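Local structure of centrosomal protein of 104 kDa (Homo sapiens, 5LPH) at residues L115-I120 and I164-L169; P143-R148 and V158-F163; N221-S226 and A254-Y259; F217-V222 and L246-Q251. The protein is required for ciliogenesis and for structural integrity at the ciliary tip; the part described here is its TOG domain, a HEAT-repeat module linked to tubulin binding. All blocks are in the same frame, centred on the assembly; numbering follows the deposited sequence. Where two conformers were deposited one is given.

Contact 1 of 4, residues L115-I120 and I164-L169; sequences LLKMII and IQEMAL
M167, a selenomethionine, brings its SE to CD1 of I120 at 3.6 Å. It buries more surface here than any other residue of the two segments. Its CG lies anti to the carbonyl carbon (chi1 -76°), and the chain then runs out and bends at the methyl end. This lays the selenium across the isoleucine, with the two side chains nearly perpendicular. CD2 of L116 stands further off, 4.4 Å from the same SE.

The neighbouring residues bring different chemistry. K117 and E166, both extended, meet at about a right angle on the partly exposed flank. NZ of K117 donates to OE2 of E166 at 2.7 Å, in a salt bridge that meets the oxygen nearly head-on along its C-O bond. CD and CE of the lysine also run close past OE2. An alanine in place of K117 would probably leave the E166 carboxylate without this charged mate and free to turn.

The two helical segments run parallel, their axes 1° apart in direction and 11.8 Å apart. At that spacing the backbones stay well separated, so long side chains have to span the gap. L116 and I164 both also touch helix 131-147. The contact thus pairs a buried apolar seam with one ion pair at its rim, where partial exposure to water would probably weaken the attraction.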
loop_
_atom_site.group_PDB
_atom_site.type_symbol
_atom_site.label_atom_id
_atom_site.label_comp_id
_atom_site.label_asym_id
_atom_site.label_seq_id
_atom_site.Cartn_x
_atom_site.Cartn_y
_atom_site.Cartn_z
ATOM N N LEU A 115 7.970 3.180 -12.604
ATOM C CA LEU A 115 9.288 3.412 -12.011
ATOM C C LEU A 115 9.474 2.595 -10.722
ATOM O O LEU A 115 10.514 1.974 -10.525
ATOM C CB LEU A 115 9.485 4.908 -11.722
ATOM C CG LEU A 115 10.777 5.363 -11.036
ATOM C CD1 LEU A 115 12.000 4.885 -11.793
ATOM C CD2 LEU A 115 10.811 6.878 -10.902
ATOM N N LEU A 116 8.466 2.611 -9.853
ATOM C CA LEU A 116 8.520 1.892 -8.579
ATOM C C LEU A 116 8.689 0.398 -8.805
ATOM O O LEU A 116 9.539 -0.228 -8.174
ATOM C CB LEU A 116 7.258 2.157 -7.746
ATOM C CG LEU A 116 7.203 1.585 -6.325
ATOM C CD1 LEU A 116 8.453 1.904 -5.517
ATOM C CD2 LEU A 116 5.963 2.095 -5.604
ATOM N N LYS A 117 7.895 -0.154 -9.720
ATOM C CA LYS A 117 7.996 -1.566 -10.078
ATOM C C LYS A 117 9.384 -1.932 -10.626
ATOM O O LYS A 117 9.933 -2.972 -10.267
ATOM C CB LYS A 117 6.897 -1.967 -11.071
ATOM C CG LYS A 117 7.028 -3.392 -11.589
ATOM C CD LYS A 117 5.746 -3.914 -12.210
ATOM C CE LYS A 117 5.986 -5.281 -12.833
ATOM N NZ LYS A 117 4.785 -5.794 -13.540
HETATM N N MSE A 118 9.951 -1.077 -11.473
HETATM C CA MSE A 118 11.290 -1.315 -12.035
HETATM C C MSE A 118 12.340 -1.322 -10.949
HETATM O O MSE A 118 13.263 -2.127 -10.988
HETATM C CB MSE A 118 11.634 -0.270 -13.101
HETATM C CG MSE A 118 13.039 -0.472 -13.693
HETATM SE SE MSE A 118 14.339 0.564 -12.624
HETATM C CE MSE A 118 13.695 2.243 -13.402
ATOM N N ILE A 119 12.227 -0.412 -9.980
ATOM C CA ILE A 119 13.193 -0.333 -8.872
ATOM C C ILE A 119 13.182 -1.614 -8.020
ATOM O O ILE A 119 14.239 -2.171 -7.724
ATOM C CB ILE A 119 12.956 0.913 -7.977
ATOM C CG1 ILE A 119 13.312 2.192 -8.743
ATOM C CG2 ILE A 119 13.804 0.856 -6.710
ATOM C CD1 ILE A 119 12.704 3.449 -8.163
ATOM N N ILE A 120 11.993 -2.066 -7.630
ATOM C CA ILE A 120 11.859 -3.253 -6.778
ATOM C C ILE A 120 12.204 -4.550 -7.528
ATOM O O ILE A 120 12.901 -5.396 -6.986
ATOM C CB ILE A 120 10.446 -3.349 -6.145
ATOM C CG1 ILE A 120 10.204 -2.168 -5.198
ATOM C CG2 ILE A 120 10.274 -4.670 -5.391
ATOM C CD1 ILE A 120 8.745 -1.915 -4.877
ATOM N N ILE A 164 -0.837 -2.537 -5.328
ATOM C CA ILE A 164 -0.512 -2.984 -3.966
ATOM C C ILE A 164 -0.533 -4.517 -3.892
ATOM O O ILE A 164 0.372 -5.137 -3.329
ATOM C CB ILE A 164 -1.475 -2.370 -2.920
ATOM C CG1 ILE A 164 -1.275 -0.851 -2.850
ATOM C CG2 ILE A 164 -1.252 -2.988 -1.537
ATOM C CD1 ILE A 164 -2.280 -0.103 -1.996
ATOM N N GLN A 165 -1.560 -5.107 -4.496
ATOM C CA GLN A 165 -1.699 -6.563 -4.621
ATOM C C GLN A 165 -0.540 -7.180 -5.422
ATOM O O GLN A 165 0.012 -8.208 -5.033
ATOM C CB GLN A 165 -3.059 -6.882 -5.236
ATOM C CG GLN A 165 -3.737 -8.175 -4.815
ATOM C CD GLN A 165 -5.106 -8.328 -5.461
ATOM O OE1 GLN A 165 -5.886 -7.367 -5.529
ATOM N NE2 GLN A 165 -5.414 -9.531 -5.929
ATOM N N GLU A 166 -0.152 -6.514 -6.508
ATOM C CA GLU A 166 0.987 -6.917 -7.339
ATOM C C GLU A 166 2.310 -6.924 -6.552
ATOM O O GLU A 166 3.082 -7.879 -6.652
ATOM C CB GLU A 166 1.100 -5.981 -8.548
ATOM C CG GLU A 166 1.796 -6.569 -9.761
ATOM C CD GLU A 166 1.827 -5.611 -10.942
ATOM O OE1 GLU A 166 0.862 -4.824 -11.123
ATOM O OE2 GLU A 166 2.827 -5.647 -11.697
HETATM N N MSE A 167 2.561 -5.870 -5.773
HETATM C CA MSE A 167 3.787 -5.774 -4.962
HETATM C C MSE A 167 3.774 -6.759 -3.822
HETATM O O MSE A 167 4.794 -7.386 -3.548
HETATM C CB MSE A 167 4.038 -4.396 -4.337
HETATM C CG MSE A 167 4.544 -3.261 -5.206
HETATM SE SE MSE A 167 5.295 -1.932 -3.936
HETATM C CE MSE A 167 3.664 -1.386 -2.965
ATOM N N ALA A 168 2.629 -6.917 -3.156
ATOM C CA ALA A 168 2.494 -7.876 -2.052
ATOM C C ALA A 168 2.866 -9.319 -2.424
ATOM O O ALA A 168 3.281 -10.093 -1.550
ATOM C CB ALA A 168 1.086 -7.832 -1.478
ATOM N N LEU A 169 2.708 -9.670 -3.705
ATOM C CA LEU A 169 3.019 -11.010 -4.213
ATOM C C LEU A 169 4.372 -11.145 -4.952
ATOM O O LEU A 169 4.769 -12.268 -5.268
ATOM C CB LEU A 169 1.852 -11.511 -5.087
ATOM C CG LEU A 169 0.580 -11.871 -4.285
ATOM C CD1 LEU A 169 -0.761 -11.681 -5.001
ATOM C CD2 LEU A 169 0.729 -13.297 -3.773
#

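Contact 2 of 4, residues P143-R148 and V158-F163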
loop_
_atom_site.group_PDB
_atom_site.type_symbol
_atom_site.label_atom_id
_atom_site.label_comp_id
_atom_site.label_asym_id
_atom_site.label_seq_id
_atom_site.Cartn_x
_atom_site.Cartn_y
_atom_site.Cartn_z
ATOM N N PRO A 143 2.115 3.297 2.096
ATOM C CA PRO A 143 1.125 4.110 2.822
ATOM C C PRO A 143 0.524 5.249 1.985
ATOM O O PRO A 143 -0.660 5.556 2.118
ATOM C CB PRO A 143 1.927 4.678 4.006
ATOM C CG PRO A 143 3.136 3.817 4.112
ATOM C CD PRO A 143 3.453 3.450 2.696
ATOM N N VAL A 144 1.339 5.846 1.122
ATOM C CA VAL A 144 0.885 6.923 0.248
ATOM C C VAL A 144 -0.018 6.349 -0.846
ATOM O O VAL A 144 -1.009 6.968 -1.239
ATOM C CB VAL A 144 2.075 7.677 -0.382
ATOM C CG1 VAL A 144 1.582 8.817 -1.255
ATOM C CG2 VAL A 144 2.990 8.223 0.709
ATOM N N LEU A 145 0.329 5.160 -1.325
ATOM C CA LEU A 145 -0.480 4.462 -2.313
ATOM C C LEU A 145 -1.841 4.030 -1.754
ATOM O O LEU A 145 -2.839 4.065 -2.476
ATOM C CB LEU A 145 0.296 3.263 -2.857
ATOM C CG LEU A 145 -0.065 2.704 -4.230
ATOM C CD1 LEU A 145 -0.249 3.767 -5.305
ATOM C CD2 LEU A 145 1.021 1.740 -4.655
ATOM N N LEU A 146 -1.883 3.654 -0.472
ATOM C CA LEU A 146 -3.153 3.337 0.207
ATOM C C LEU A 146 -4.092 4.536 0.315
ATOM O O LEU A 146 -5.302 4.358 0.236
ATOM C CB LEU A 146 -2.937 2.748 1.609
ATOM C CG LEU A 146 -2.682 1.243 1.716
ATOM C CD1 LEU A 146 -2.267 0.920 3.147
ATOM C CD2 LEU A 146 -3.903 0.424 1.309
ATOM N N THR A 147 -3.547 5.737 0.513
ATOM C CA THR A 147 -4.362 6.963 0.476
ATOM C C THR A 147 -5.053 7.159 -0.884
ATOM O O THR A 147 -6.203 7.592 -0.921
ATOM C CB THR A 147 -3.572 8.242 0.829
ATOM O OG1 THR A 147 -2.422 8.345 -0.010
ATOM C CG2 THR A 147 -3.151 8.235 2.290
ATOM N N ARG A 148 -4.375 6.807 -1.982
ATOM C CA ARG A 148 -4.983 6.864 -3.322
ATOM C C ARG A 148 -6.095 5.829 -3.575
ATOM O O ARG A 148 -6.846 5.975 -4.543
ATOM C CB ARG A 148 -3.928 6.741 -4.441
ATOM C CG ARG A 148 -2.829 7.805 -4.487
ATOM C CD ARG A 148 -3.307 9.248 -4.357
ATOM N NE ARG A 148 -4.248 9.680 -5.398
ATOM C CZ ARG A 148 -3.933 10.131 -6.618
ATOM N NH1 ARG A 148 -2.673 10.207 -7.040
ATOM N NH2 ARG A 148 -4.904 10.508 -7.443
ATOM N N VAL A 158 -8.946 1.391 -8.275
ATOM C CA VAL A 158 -8.628 0.053 -8.798
ATOM C C VAL A 158 -7.149 -0.074 -9.209
ATOM O O VAL A 158 -6.513 -1.090 -8.934
ATOM C CB VAL A 158 -9.549 -0.328 -9.995
ATOM C CG1 VAL A 158 -9.089 -1.615 -10.685
ATOM C CG2 VAL A 158 -10.998 -0.482 -9.542
ATOM N N THR A 159 -6.605 0.944 -9.878
ATOM C CA THR A 159 -5.189 0.923 -10.291
ATOM C C THR A 159 -4.260 0.873 -9.074
ATOM O O THR A 159 -3.302 0.100 -9.052
ATOM C CB THR A 159 -4.826 2.147 -11.164
ATOM O OG1 THR A 159 -5.705 2.206 -12.285
ATOM C CG2 THR A 159 -3.385 2.071 -11.673
ATOM N N ALA A 160 -4.550 1.706 -8.079
ATOM C CA ALA A 160 -3.779 1.739 -6.844
ATOM C C ALA A 160 -3.856 0.403 -6.096
ATOM O O ALA A 160 -2.820 -0.145 -5.706
ATOM C CB ALA A 160 -4.257 2.869 -5.949
ATOM N N ALA A 161 -5.069 -0.129 -5.944
ATOM C CA ALA A 161 -5.279 -1.400 -5.243
ATOM C C ALA A 161 -4.618 -2.572 -5.963
ATOM O O ALA A 161 -3.938 -3.386 -5.333
ATOM C CB ALA A 161 -6.761 -1.675 -5.039
ATOM N N ASN A 162 -4.800 -2.657 -7.276
ATOM C CA ASN A 162 -4.135 -3.704 -8.065
ATOM C C ASN A 162 -2.605 -3.661 -7.940
ATOM O O ASN A 162 -1.971 -4.718 -7.858
ATOM C CB ASN A 162 -4.542 -3.635 -9.545
ATOM C CG ASN A 162 -5.954 -4.152 -9.800
ATOM O OD1 ASN A 162 -6.551 -4.845 -8.974
ATOM N ND2 ASN A 162 -6.485 -3.834 -10.973
ATOM N N PHE A 163 -2.014 -2.460 -7.910
ATOM C CA PHE A 163 -0.557 -2.338 -7.750
ATOM C C PHE A 163 -0.077 -2.834 -6.381
ATOM O O PHE A 163 0.972 -3.469 -6.296
ATOM C CB PHE A 163 -0.060 -0.902 -7.973
ATOM C CG PHE A 163 1.452 -0.792 -8.042
ATOM C CD1 PHE A 163 2.137 -1.012 -9.236
ATOM C CD2 PHE A 163 2.196 -0.507 -6.905
ATOM C CE1 PHE A 163 3.526 -0.926 -9.289
ATOM C CE2 PHE A 163 3.582 -0.420 -6.951
ATOM C CZ PHE A 163 4.254 -0.633 -8.141
#
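L145 carries this contact, with one methyl group for each of two partners. CD2 of L145 comes within 3.4 Å of CD2 of F163, a tight approach. The methyl reaches the ring obliquely, and the two side chains lie nearly at right angles. CD1 of L145 rests 4.2 Å from CB of A160. That small methyl also lies close to the backbone O of L145. CB of R148, about a turn on, lies 4.2 Å from CB of A160. The alanine therefore meets two residues of segment 143-148, and the backbones come close: the CA atoms of L145 and A160 are 6.2 Å apart.

F163 starts out toward the other segment, and with CG anti to the backbone N (chi1 -170°) its ring atom CD2 reaches L145. L116 of helix 106-126 packs on F163 too, and F109 and L113 of that helix touch L145.

R148 sends its end away from A160. Its chain folds at chi2 and chi3, and the guanidinium bonds to the backbone O of I101, forms a salt bridge with D151 and makes a cation-pi contact with F109. These partners probably hold the R148 side chain in place.

The two segments run in roughly opposite directions and lie within the HEAT 1 repeat. Two helices joined by a short turn and packed through apolar faces form the helical hairpin of a HEAT repeat.

Contact 3 of 4, residues N221-S226 and A254-Y259; sequences NVMKFS and ASILEY
M223 and Y259 mark the closest backbone approach, with CA atoms 6.6 Å apart, where a helix faces a 3-10 stretch that includes residues 257-259. The main touch is a CH-pi contact. CB of M223, a selenomethionine, lies over one face of the Y259 ring, 4.1 Å from its centroid and 26° off the ring normal. It sits toward the rim, nearest to CG at 3.7 Å.

Beyond CB the M223 chain curls, with bends at chi2 (-64°) and chi3 (-44°). The curl brings SE within 4.2 Å of CB of I256 and swings the methyl CE back to CB of Y259. One bent side chain thus fills the angle between I256 and Y259.

The hydroxyl of Y259 bonds to OD1 of D220, on the same helix as M223. The ring is therefore held at both ends, by its own backbone and by that aspartate. A leucine in place of Y259 would probably strip M223 CB of its aromatic cover and leave D220 without this bond.

I219 also touches I256 and Y259. The segment after helix 235-252 thus folds back against helix 219-229, covering one side of the helix pair of HEAT 2 in this TOG domain.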
loop_
_atom_site.group_PDB
_atom_site.type_symbol
_atom_site.label_atom_id
_atom_site.label_comp_id
_atom_site.label_asym_id
_atom_site.label_seq_id
_atom_site.Cartn_x
_atom_site.Cartn_y
_atom_site.Cartn_z
ATOM N N ASN A 221 -4.007 -10.424 14.484
ATOM C CA ASN A 221 -4.178 -9.085 13.860
ATOM C C ASN A 221 -5.391 -8.967 12.915
ATOM O O ASN A 221 -6.024 -7.913 12.846
ATOM C CB ASN A 221 -2.873 -8.550 13.222
ATOM C CG ASN A 221 -2.336 -9.418 12.093
ATOM O OD1 ASN A 221 -3.073 -10.143 11.425
ATOM N ND2 ASN A 221 -1.030 -9.345 11.877
ATOM N N VAL A 222 -5.745 -10.052 12.230
ATOM C CA VAL A 222 -6.950 -10.072 11.374
ATOM C C VAL A 222 -8.248 -9.889 12.183
ATOM O O VAL A 222 -9.110 -9.079 11.827
ATOM C CB VAL A 222 -7.012 -11.375 10.533
ATOM C CG1 VAL A 222 -8.363 -11.549 9.848
ATOM C CG2 VAL A 222 -5.885 -11.423 9.504
HETATM N N MSE A 223 -8.389 -10.657 13.262
HETATM C CA MSE A 223 -9.606 -10.614 14.104
HETATM C C MSE A 223 -9.688 -9.330 14.881
HETATM O O MSE A 223 -10.763 -8.745 15.003
HETATM C CB MSE A 223 -9.639 -11.803 15.072
HETATM C CG MSE A 223 -9.831 -13.145 14.359
HETATM SE SE MSE A 223 -11.566 -13.284 13.428
HETATM C CE MSE A 223 -12.750 -12.522 14.807
ATOM N N LYS A 224 -8.550 -8.895 15.423
ATOM C CA LYS A 224 -8.417 -7.587 16.083
ATOM C C LYS A 224 -8.949 -6.473 15.173
ATOM O O LYS A 224 -9.726 -5.639 15.620
ATOM C CB LYS A 224 -6.942 -7.360 16.458
ATOM C CG LYS A 224 -6.494 -6.026 17.062
ATOM C CD LYS A 224 -7.491 -5.204 17.838
ATOM C CE LYS A 224 -6.809 -4.050 18.567
ATOM N NZ LYS A 224 -7.768 -2.968 18.921
ATOM N N PHE A 225 -8.547 -6.493 13.900
ATOM C CA PHE A 225 -9.033 -5.530 12.887
ATOM C C PHE A 225 -10.533 -5.658 12.603
ATOM O O PHE A 225 -11.268 -4.662 12.614
ATOM C CB PHE A 225 -8.237 -5.696 11.571
ATOM C CG PHE A 225 -8.740 -4.846 10.427
ATOM C CD1 PHE A 225 -8.415 -3.499 10.355
ATOM C CD2 PHE A 225 -9.536 -5.393 9.415
ATOM C CE1 PHE A 225 -8.879 -2.712 9.306
ATOM C CE2 PHE A 225 -10.001 -4.611 8.367
ATOM C CZ PHE A 225 -9.671 -3.268 8.311
ATOM N N SER A 226 -10.975 -6.887 12.348
ATOM C CA SER A 226 -12.369 -7.132 11.963
ATOM C C SER A 226 -13.369 -6.773 13.062
ATOM O O SER A 226 -14.387 -6.124 12.793
ATOM C CB SER A 226 -12.550 -8.592 11.563
ATOM O OG SER A 226 -11.751 -8.907 10.435
ATOM N N ALA A 254 -12.300 -23.031 15.919
ATOM C CA ALA A 254 -12.392 -22.802 17.364
ATOM C C ALA A 254 -11.471 -21.689 17.867
ATOM O O ALA A 254 -11.817 -20.979 18.812
ATOM C CB ALA A 254 -12.106 -24.095 18.118
ATOM N N SER A 255 -10.313 -21.531 17.230
ATOM C CA SER A 255 -9.286 -20.588 17.696
ATOM C C SER A 255 -9.625 -19.082 17.547
ATOM O O SER A 255 -8.901 -18.243 18.091
ATOM C CB SER A 255 -7.934 -20.910 17.035
ATOM O OG SER A 255 -8.091 -21.237 15.663
ATOM N N ILE A 256 -10.706 -18.740 16.839
ATOM C CA ILE A 256 -11.147 -17.338 16.723
ATOM C C ILE A 256 -12.148 -16.891 17.801
ATOM O O ILE A 256 -12.403 -15.692 17.930
ATOM C CB ILE A 256 -11.728 -17.008 15.314
ATOM C CG1 ILE A 256 -13.148 -17.564 15.119
ATOM C CG2 ILE A 256 -10.804 -17.516 14.211
ATOM C CD1 ILE A 256 -13.898 -16.889 13.992
ATOM N N LEU A 257 -12.721 -17.833 18.554
ATOM C CA LEU A 257 -13.824 -17.513 19.483
ATOM C C LEU A 257 -13.414 -16.643 20.673
ATOM O O LEU A 257 -14.238 -15.899 21.204
ATOM C CB LEU A 257 -14.521 -18.780 20.006
ATOM C CG LEU A 257 -15.549 -19.479 19.135
ATOM C CD1 LEU A 257 -14.972 -19.804 17.777
ATOM C CD2 LEU A 257 -16.111 -20.734 19.798
ATOM N N GLU A 258 -12.155 -16.750 21.092
ATOM C CA GLU A 258 -11.608 -15.892 22.155
ATOM C C GLU A 258 -11.640 -14.386 21.805
ATOM O O GLU A 258 -11.759 -13.549 22.703
ATOM C CB GLU A 258 -10.183 -16.337 22.527
ATOM C CG GLU A 258 -9.126 -16.088 21.455
ATOM C CD GLU A 258 -7.866 -16.921 21.649
ATOM O OE1 GLU A 258 -7.962 -18.155 21.746
ATOM O OE2 GLU A 258 -6.763 -16.342 21.696
ATOM N N TYR A 259 -11.575 -14.060 20.509
ATOM C CA TYR A 259 -11.604 -12.663 20.028
ATOM C C TYR A 259 -12.977 -11.999 20.037
ATOM O O TYR A 259 -13.071 -10.772 19.875
ATOM C CB TYR A 259 -11.018 -12.572 18.614
ATOM C CG TYR A 259 -9.576 -12.949 18.583
ATOM C CD1 TYR A 259 -8.602 -11.999 18.844
ATOM C CD2 TYR A 259 -9.176 -14.261 18.328
ATOM C CE1 TYR A 259 -7.270 -12.342 18.840
ATOM C CE2 TYR A 259 -7.840 -14.618 18.322
ATOM C CZ TYR A 259 -6.894 -13.652 18.579
ATOM O OH TYR A 259 -5.571 -13.980 18.596
#

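Contact 4 of 4, residues F217-V222 and L246-Q251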
loop_
_atom_site.group_PDB
_atom_site.type_symbol
_atom_site.label_atom_id
_atom_site.label_comp_id
_atom_site.label_asym_id
_atom_site.label_seq_id
_atom_site.Cartn_x
_atom_site.Cartn_y
_atom_site.Cartn_z
ATOM N N PHE A 217 -0.018 -11.875 8.007
ATOM C CA PHE A 217 -1.352 -12.016 8.591
ATOM C C PHE A 217 -1.340 -13.096 9.670
ATOM O O PHE A 217 -0.766 -14.178 9.481
ATOM C CB PHE A 217 -2.386 -12.439 7.547
ATOM C CG PHE A 217 -2.673 -11.401 6.510
ATOM C CD1 PHE A 217 -3.156 -10.149 6.873
ATOM C CD2 PHE A 217 -2.506 -11.690 5.160
ATOM C CE1 PHE A 217 -3.439 -9.195 5.914
ATOM C CE2 PHE A 217 -2.788 -10.740 4.194
ATOM C CZ PHE A 217 -3.256 -9.491 4.573
ATOM N N THR A 218 -2.016 -12.802 10.778
ATOM C CA THR A 218 -2.213 -13.754 11.869
ATOM C C THR A 218 -3.691 -13.707 12.282
ATOM O O THR A 218 -4.362 -12.692 12.107
ATOM C CB THR A 218 -1.305 -13.417 13.077
ATOM O OG1 THR A 218 -1.692 -12.159 13.644
ATOM C CG2 THR A 218 0.170 -13.344 12.665
ATOM N N ILE A 219 -4.210 -14.808 12.815
ATOM C CA ILE A 219 -5.549 -14.830 13.414
ATOM C C ILE A 219 -5.668 -13.625 14.360
ATOM O O ILE A 219 -6.688 -12.956 14.370
ATOM C CB ILE A 219 -5.810 -16.158 14.170
ATOM C CG1 ILE A 219 -5.963 -17.339 13.190
ATOM C CG2 ILE A 219 -7.078 -16.061 15.009
ATOM C CD1 ILE A 219 -5.704 -18.697 13.818
ATOM N N ASP A 220 -4.604 -13.342 15.117
ATOM C CA ASP A 220 -4.582 -12.225 16.066
ATOM C C ASP A 220 -4.849 -10.853 15.425
ATOM O O ASP A 220 -5.831 -10.207 15.773
ATOM C CB ASP A 220 -3.265 -12.208 16.866
ATOM C CG ASP A 220 -3.320 -11.277 18.064
ATOM O OD1 ASP A 220 -4.181 -11.479 18.938
ATOM O OD2 ASP A 220 -2.506 -10.340 18.138
ATOM N N ASN A 221 -4.007 -10.424 14.484
ATOM C CA ASN A 221 -4.178 -9.085 13.860
ATOM C C ASN A 221 -5.391 -8.967 12.915
ATOM O O ASN A 221 -6.024 -7.913 12.846
ATOM C CB ASN A 221 -2.873 -8.550 13.222
ATOM C CG ASN A 221 -2.336 -9.418 12.093
ATOM O OD1 ASN A 221 -3.073 -10.143 11.425
ATOM N ND2 ASN A 221 -1.030 -9.345 11.877
ATOM N N VAL A 222 -5.745 -10.052 12.230
ATOM C CA VAL A 222 -6.950 -10.072 11.374
ATOM C C VAL A 222 -8.248 -9.889 12.183
ATOM O O VAL A 222 -9.110 -9.079 11.827
ATOM C CB VAL A 222 -7.012 -11.375 10.533
ATOM C CG1 VAL A 222 -8.363 -11.549 9.848
ATOM C CG2 VAL A 222 -5.885 -11.423 9.504
ATOM N N LEU A 246 -16.931 -14.503 9.419
ATOM C CA LEU A 246 -17.515 -15.785 8.999
ATOM C C LEU A 246 -16.533 -16.620 8.162
ATOM O O LEU A 246 -16.453 -17.834 8.343
ATOM C CB LEU A 246 -18.831 -15.582 8.234
ATOM C CG LEU A 246 -20.017 -14.952 8.978
ATOM C CD1 LEU A 246 -21.180 -14.716 8.023
ATOM C CD2 LEU A 246 -20.474 -15.804 10.151
ATOM N N ASP A 247 -15.791 -15.972 7.260
ATOM C CA ASP A 247 -14.736 -16.646 6.475
ATOM C C ASP A 247 -13.616 -17.210 7.354
ATOM O O ASP A 247 -13.096 -18.291 7.072
ATOM C CB ASP A 247 -14.129 -15.710 5.414
ATOM C CG ASP A 247 -15.035 -15.510 4.194
ATOM O OD1 ASP A 247 -16.051 -16.223 4.043
ATOM O OD2 ASP A 247 -14.715 -14.634 3.362
HETATM N N MSE A 248 -13.257 -16.486 8.410
HETATM C CA MSE A 248 -12.222 -16.942 9.352
HETATM C C MSE A 248 -12.696 -18.102 10.192
HETATM O O MSE A 248 -11.882 -18.932 10.609
HETATM C CB MSE A 248 -11.766 -15.805 10.263
HETATM C CG MSE A 248 -10.997 -14.738 9.483
HETATM SE SE MSE A 248 -9.173 -15.349 9.029
HETATM C CE MSE A 248 -8.380 -15.134 10.817
ATOM N N TYR A 249 -14.005 -18.170 10.448
ATOM C CA TYR A 249 -14.608 -19.303 11.156
ATOM C C TYR A 249 -14.618 -20.584 10.309
ATOM O O TYR A 249 -14.372 -21.665 10.839
ATOM C CB TYR A 249 -16.027 -18.957 11.622
ATOM C CG TYR A 249 -16.614 -19.975 12.573
ATOM C CD1 TYR A 249 -16.125 -20.104 13.872
ATOM C CD2 TYR A 249 -17.650 -20.820 12.174
ATOM C CE1 TYR A 249 -16.652 -21.047 14.744
ATOM C CE2 TYR A 249 -18.183 -21.762 13.044
ATOM C CZ TYR A 249 -17.681 -21.872 14.329
ATOM O OH TYR A 249 -18.194 -22.805 15.202
ATOM N N ARG A 250 -14.903 -20.460 9.011
ATOM C CA ARG A 250 -14.821 -21.597 8.072
ATOM C C ARG A 250 -13.418 -22.225 7.990
ATOM O O ARG A 250 -13.295 -23.438 7.818
ATOM C CB ARG A 250 -15.248 -21.184 6.654
ATOM C CG ARG A 250 -16.730 -20.902 6.478
ATOM C CD ARG A 250 -17.080 -20.723 5.004
ATOM N NE ARG A 250 -18.450 -20.246 4.786
ATOM C CZ ARG A 250 -18.850 -18.970 4.784
ATOM N NH1 ARG A 250 -17.998 -17.968 4.999
ATOM N NH2 ARG A 250 -20.134 -18.689 4.569
ATOM N N GLN A 251 -12.377 -21.398 8.105
ATOM C CA GLN A 251 -10.987 -21.854 7.996
ATOM C C GLN A 251 -10.437 -22.344 9.343
ATOM O O GLN A 251 -9.939 -23.465 9.438
ATOM C CB GLN A 251 -10.085 -20.731 7.450
ATOM C CG GLN A 251 -10.448 -20.195 6.058
ATOM C CD GLN A 251 -10.046 -21.130 4.945
ATOM O OE1 GLN A 251 -8.893 -21.505 4.880
ATOM N NE2 GLN A 251 -10.983 -21.503 4.058
#
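M248, a selenomethionine, sets its methyl CE against both I219 and V222. CE lies 3.7 Å from CG1 of V222 and 4.0 Å from CG1 of I219. It also comes within 3.9 Å of the I219 CA, so it touches the backbone of the first helical turn. Both pairs of side chains meet at a slant.

M248 is curled: its CG is anti to the carbonyl carbon, and bends at chi2 (-75°) and chi3 (-75°) bring both SE and CE alongside V222. SE lies 4.0 Å from V222 CG1, and CE, closer still to that branch, also meets I219. V222 offers CG1 because that branch is anti to its backbone N.

The turn that M248 touches is fixed by a capping box. N221 N donates to OG1 of the N-cap residue T218, at 3.0 Å and almost straight (178°). In return T218 N donates to OD1 of N221 at 2.9 Å, from above the plane of the amide. These reciprocal bonds set the start of the helix, and with it the places of I219 and V222.

Helix 193-210 lies next to both segments: its L207 touches F217 and M248. The next residue after M248, Y249, stacks on F280 of helix 271-283. Helix 235-252 is thus packed against helices 219-229, 193-210 and 271-283.

The contacts form two groups along the all-helical TOG domain. Contacts 1 and 2 have centres 11 Å apart and share helix 154-169. Contact 2 is nested in the chain loop that contact 1 closes, and the two touch through L116 and F163. Contacts 3 and 4 have centres 6 Å apart and share helix 219-229, including N221 and V222. They follow contacts 1 and 2 in the chain. Centres of the two groups lie about 24 to 30 Å apart, without touching. Contact 2 lies within HEAT 1 and contact 4 within HEAT 2. The domain is thus held by local helix-to-helix contacts repeated along its length, as in other HEAT-repeat arrays.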